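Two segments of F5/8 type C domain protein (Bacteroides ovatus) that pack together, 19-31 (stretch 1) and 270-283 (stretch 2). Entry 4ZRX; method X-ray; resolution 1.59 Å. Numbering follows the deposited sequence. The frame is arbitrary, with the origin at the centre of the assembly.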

# COMPACT_ATOMS: atom_id res chain seq x y z
N THR A 19 -31.61 -2.16 20.81
CA THR A 19 -30.65 -1.68 21.79
C THR A 19 -29.24 -1.93 21.27
O THR A 19 -29.05 -2.69 20.33
CB THR A 19 -30.79 -2.42 23.11
OG1 THR A 19 -30.57 -3.82 22.89
CG2 THR A 19 -32.21 -2.24 23.69
N ILE A 20 -28.27 -1.27 21.87
CA ILE A 20 -26.89 -1.51 21.52
C ILE A 20 -26.53 -2.98 21.73
O ILE A 20 -25.76 -3.55 20.94
CB ILE A 20 -25.92 -0.53 22.26
CG1 ILE A 20 -24.48 -0.71 21.80
CG2 ILE A 20 -25.98 -0.69 23.77
CD1 ILE A 20 -24.28 -0.57 20.30
N GLU A 21 -27.08 -3.62 22.75
CA GLU A 21 -26.78 -5.04 22.95
C GLU A 21 -27.31 -5.86 21.79
O GLU A 21 -26.63 -6.76 21.32
CB GLU A 21 -27.35 -5.55 24.29
CG GLU A 21 -26.63 -4.96 25.53
CD GLU A 21 -27.07 -3.52 25.92
OE1 GLU A 21 -28.14 -2.99 25.47
OE2 GLU A 21 -26.27 -2.90 26.68
N GLN A 22 -28.50 -5.54 21.30
CA GLN A 22 -29.07 -6.26 20.17
C GLN A 22 -28.24 -5.99 18.90
O GLN A 22 -27.99 -6.89 18.10
CB GLN A 22 -30.54 -5.86 19.97
CG GLN A 22 -31.41 -6.52 20.99
CD GLN A 22 -32.64 -5.70 21.35
OE1 GLN A 22 -33.21 -5.00 20.51
NE2 GLN A 22 -33.05 -5.77 22.62
N LYS A 23 -27.84 -4.74 18.70
CA LYS A 23 -26.97 -4.41 17.55
C LYS A 23 -25.65 -5.16 17.59
O LYS A 23 -25.21 -5.64 16.56
CB LYS A 23 -26.67 -2.91 17.46
CG LYS A 23 -27.90 -2.09 17.12
CD LYS A 23 -27.60 -0.63 16.98
CE LYS A 23 -28.86 0.13 16.72
NZ LYS A 23 -28.59 1.57 16.54
N VAL A 24 -25.03 -5.24 18.76
CA VAL A 24 -23.78 -5.94 18.91
C VAL A 24 -23.94 -7.43 18.61
O VAL A 24 -23.09 -8.00 17.93
CB VAL A 24 -23.16 -5.70 20.29
CG1 VAL A 24 -22.05 -6.66 20.56
CG2 VAL A 24 -22.63 -4.27 20.33
N ASP A 25 -25.03 -8.03 19.09
CA ASP A 25 -25.33 -9.44 18.86
C ASP A 25 -25.50 -9.74 17.37
O ASP A 25 -24.97 -10.71 16.84
CB ASP A 25 -26.63 -9.81 19.65
CG ASP A 25 -26.96 -11.27 19.62
OD1 ASP A 25 -27.44 -11.76 18.59
OD2 ASP A 25 -26.83 -11.93 20.67
N MSE A 26 -26.23 -8.87 16.67
CA MSE A 26 -26.45 -9.04 15.26
C MSE A 26 -25.13 -8.78 14.50
O MSE A 26 -24.76 -9.53 13.60
CB MSE A 26 -27.57 -8.13 14.79
CG MSE A 26 -28.92 -8.55 15.41
SE MSE A 26 -30.34 -7.37 14.82
CE MSE A 26 -30.71 -8.21 13.11
N ALA A 27 -24.43 -7.74 14.90
CA ALA A 27 -23.15 -7.39 14.24
C ALA A 27 -22.15 -8.55 14.27
O ALA A 27 -21.43 -8.82 13.31
CB ALA A 27 -22.52 -6.16 14.93
N ALA A 28 -22.12 -9.25 15.40
CA ALA A 28 -21.22 -10.36 15.61
C ALA A 28 -21.51 -11.51 14.67
O ALA A 28 -20.66 -12.38 14.48
CB ALA A 28 -21.30 -10.84 17.09
N ARG A 29 -22.73 -11.56 14.11
CA ARG A 29 -23.11 -12.68 13.28
C ARG A 29 -23.27 -12.32 11.83
O ARG A 29 -23.87 -13.06 11.05
CB ARG A 29 -24.39 -13.29 13.84
CG ARG A 29 -24.13 -13.91 15.19
CD ARG A 29 -25.39 -14.50 15.79
NE ARG A 29 -26.31 -13.44 16.18
CZ ARG A 29 -27.47 -13.16 15.58
NH1 ARG A 29 -27.90 -13.84 14.52
NH2 ARG A 29 -28.21 -12.17 16.04
N LEU A 30 -22.70 -11.18 11.45
CA LEU A 30 -22.65 -10.74 10.08
C LEU A 30 -21.42 -11.34 9.40
O LEU A 30 -20.32 -11.24 9.94
CB LEU A 30 -22.58 -9.24 10.04
CG LEU A 30 -22.36 -8.54 8.70
CD1 LEU A 30 -23.54 -8.80 7.77
CD2 LEU A 30 -22.19 -7.06 8.91
N VAL A 31 -21.60 -11.98 8.26
CA VAL A 31 -20.59 -12.83 7.67
C VAL A 31 -20.41 -12.55 6.15
O VAL A 31 -21.32 -12.07 5.53
CB VAL A 31 -20.88 -14.32 7.89
CG1 VAL A 31 -20.99 -14.61 9.35
CG2 VAL A 31 -22.08 -14.79 7.12
N SER A 270 -16.74 0.60 15.45
CA SER A 270 -16.71 0.38 16.90
C SER A 270 -18.14 0.33 17.46
O SER A 270 -19.07 0.77 16.82
CB SER A 270 -16.01 1.50 17.63
OG SER A 270 -16.79 2.69 17.53
N ARG A 271 -18.29 -0.17 18.68
CA ARG A 271 -19.63 -0.17 19.28
C ARG A 271 -20.20 1.23 19.44
O ARG A 271 -21.41 1.44 19.32
CB ARG A 271 -19.63 -0.81 20.68
CG ARG A 271 -19.27 -2.26 20.67
CD ARG A 271 -19.56 -2.90 22.06
NE ARG A 271 -18.99 -4.24 22.15
CZ ARG A 271 -19.38 -5.19 22.99
NH1 ARG A 271 -20.46 -5.00 23.77
NH2 ARG A 271 -18.76 -6.35 23.01
N LYS A 272 -19.33 2.19 19.69
CA LYS A 272 -19.76 3.58 19.78
C LYS A 272 -20.46 4.00 18.52
O LYS A 272 -21.54 4.61 18.58
CB LYS A 272 -18.54 4.46 20.02
CG LYS A 272 -18.74 5.95 20.12
CD LYS A 272 -17.28 6.58 20.12
CE LYS A 272 -17.19 7.97 19.58
NZ LYS A 272 -17.75 8.90 20.61
N ILE A 273 -19.87 3.74 17.36
CA ILE A 273 -20.50 4.19 16.13
C ILE A 273 -21.72 3.35 15.74
O ILE A 273 -22.60 3.85 15.03
CB ILE A 273 -19.45 4.36 15.02
CG1 ILE A 273 -19.92 5.39 13.99
CG2 ILE A 273 -19.00 3.04 14.35
CD1 ILE A 273 -18.72 6.16 13.41
N LEU A 274 -21.82 2.10 16.21
CA LEU A 274 -23.07 1.33 16.04
C LEU A 274 -24.30 2.01 16.56
O LEU A 274 -25.40 1.79 16.03
CB LEU A 274 -23.00 -0.02 16.75
CG LEU A 274 -22.10 -1.03 16.07
CD1 LEU A 274 -22.09 -2.35 16.87
CD2 LEU A 274 -22.59 -1.27 14.64
N GLU A 275 -24.12 2.88 17.56
CA GLU A 275 -25.23 3.58 18.23
C GLU A 275 -26.20 4.25 17.27
O GLU A 275 -27.39 4.04 17.38
CB GLU A 275 -24.73 4.60 19.25
CG GLU A 275 -24.02 3.97 20.50
CD GLU A 275 -24.98 3.46 21.58
OE1 GLU A 275 -26.22 3.47 21.37
OE2 GLU A 275 -24.49 3.04 22.65
N LYS A 276 -25.71 5.01 16.30
CA LYS A 276 -26.63 5.63 15.36
C LYS A 276 -26.79 4.85 14.06
O LYS A 276 -27.58 5.26 13.23
CB LYS A 276 -26.33 7.11 15.15
CG LYS A 276 -26.92 7.97 16.31
CD LYS A 276 -26.68 9.45 16.17
CE LYS A 276 -25.22 9.79 16.46
NZ LYS A 276 -25.00 11.27 16.36
N ALA A 277 -26.14 3.69 13.93
CA ALA A 277 -26.30 2.91 12.71
C ALA A 277 -27.61 2.16 12.70
O ALA A 277 -28.06 1.69 13.74
CB ALA A 277 -25.14 1.91 12.56
N THR A 278 -28.23 2.03 11.53
CA THR A 278 -29.45 1.20 11.41
C THR A 278 -29.19 -0.06 10.60
O THR A 278 -30.12 -0.85 10.38
CB THR A 278 -30.59 1.99 10.68
OG1 THR A 278 -30.11 2.39 9.39
CG2 THR A 278 -31.01 3.21 11.49
N GLU A 279 -27.97 -0.24 10.07
CA GLU A 279 -27.64 -1.41 9.31
C GLU A 279 -26.13 -1.58 9.29
O GLU A 279 -25.41 -0.70 9.71
CB GLU A 279 -28.22 -1.34 7.91
CG GLU A 279 -27.85 -0.11 7.10
CD GLU A 279 -28.55 -0.03 5.77
OE1 GLU A 279 -28.95 -1.08 5.18
OE2 GLU A 279 -28.64 1.10 5.24
N LEU A 280 -25.70 -2.76 8.86
CA LEU A 280 -24.31 -3.10 8.89
C LEU A 280 -23.99 -3.96 7.69
O LEU A 280 -24.82 -4.74 7.22
CB LEU A 280 -23.91 -3.76 10.22
CG LEU A 280 -22.43 -3.69 10.64
CD1 LEU A 280 -22.11 -2.29 11.15
CD2 LEU A 280 -22.17 -4.71 11.80
N PHE A 281 -22.76 -3.77 7.19
CA PHE A 281 -22.35 -4.37 5.94
C PHE A 281 -21.09 -5.19 6.12
O PHE A 281 -20.17 -4.70 6.76
CB PHE A 281 -22.11 -3.29 4.86
CG PHE A 281 -23.23 -2.34 4.68
CD1 PHE A 281 -24.28 -2.61 3.84
CD2 PHE A 281 -23.24 -1.14 5.38
CE1 PHE A 281 -25.34 -1.71 3.72
CE2 PHE A 281 -24.28 -0.26 5.27
CZ PHE A 281 -25.32 -0.55 4.44
N TRP A 282 -21.01 -6.38 5.49
CA TRP A 282 -19.70 -7.05 5.37
C TRP A 282 -19.07 -6.43 4.12
O TRP A 282 -19.50 -6.63 2.95
CB TRP A 282 -19.77 -8.58 5.26
CG TRP A 282 -18.37 -9.14 5.36
CD1 TRP A 282 -17.50 -9.31 4.37
CD2 TRP A 282 -17.67 -9.48 6.57
NE1 TRP A 282 -16.28 -9.68 4.85
CE2 TRP A 282 -16.37 -9.84 6.20
CE3 TRP A 282 -18.02 -9.52 7.92
CZ2 TRP A 282 -15.42 -10.28 7.12
CZ3 TRP A 282 -17.06 -9.94 8.85
CH2 TRP A 282 -15.77 -10.33 8.43
N TYR A 283 -18.04 -5.62 4.34
CA TYR A 283 -17.51 -4.73 3.27
C TYR A 283 -16.06 -4.56 3.61
O TYR A 283 -15.68 -3.60 4.25
CB TYR A 283 -18.32 -3.46 3.28
CG TYR A 283 -18.14 -2.47 2.14
CD1 TYR A 283 -17.95 -2.91 0.81
CD2 TYR A 283 -18.28 -1.11 2.37
CE1 TYR A 283 -17.79 -2.02 -0.23
CE2 TYR A 283 -18.11 -0.19 1.29
CZ TYR A 283 -17.91 -0.66 0.01
OH TYR A 283 -17.83 0.24 -1.06
O HOH W 1 -28.27 1.49 19.55

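The helix that starts at Ile-20 of stretch 1 and the short strand 30-31 that follows it pack against stretch 2, which runs from a weakly bonded helical turn (about 271-274) through a type I turn, Leu-274 to Ala-277, into strand 279-282. The two segments lie some 250 residues apart in sequence and together bury 662 Å². No backbone-to-backbone hydrogen bond joins them; side chains make the contact. Their CA atoms approach to 6.3 Å at both ends of the contact, between Ile-20 CA and Glu-275 CA and between Val-31 CA and Trp-282 CA.

Leu-30 has the largest covered area, 90 Å². It closes the type I turn that begins at Ala-27 and carries the chain out of the helix; its CA-to-CB bond points toward stretch 2, and its side chain (t, p) reaches strand residues Leu-280 to Trp-282. Leu-30 CD2 lies 3.7 Å from Leu-280 CD2 and 3.5 Å from the carbonyl carbon Phe-281 C, so the branch rests on the strand backbone as well as on a neighboring leucine. Leu-280 CD2 also reaches Ala-27 CB at 3.5 Å, in van der Waals contact. Trp-282 extends this apolar patch, with its CB 4.3 Å from Leu-30 CG, while its ring meets the backbone obliquely, Trp-282 CE3 lying 3.5 Å from Leu-30 O.

Lys-23, with 73 Å² covered, supplies the polar bonds. Its side chain is extended beyond chi1 (m, then t, t, t), and this reach delivers the ammonium to the turn at 274-277, where carbonyl oxygens converge. Lys-23 NZ donates to Leu-274 O at 3.2 Å and Ala-277 O at 2.9 Å, and makes a weak bond to Glu-275 O at 2.9 Å. The partial negative charge of these carbonyls offsets the lysine's positive charge in a buried setting. Leu-274 O also accepts from Ala-277 N (2.9 Å), the bond that closes the turn. Water 1 accepts from Lys-23 NZ at 3.0 Å and donates weakly to Glu-275 OE1 at 3.4 Å, linking the lysine to the glutamate carboxylate.

Ile-20, with 68 Å² covered, packs at the start of the helix: its CD1 lies 3.8 Å from Leu-274 CB and 3.6 Å from Arg-271 O. The CB of Glu-275 points away, but the chain folds back (m, m) to place OE2 3.8 Å from Ile-20 CG1. One turn along the helix, Val-24 CG2 touches Leu-274 CD1 at 4.0 Å and Arg-271 CD at 3.8 Å, while Val-24 CG1 sits over one face of the Arg-271 guanidinium.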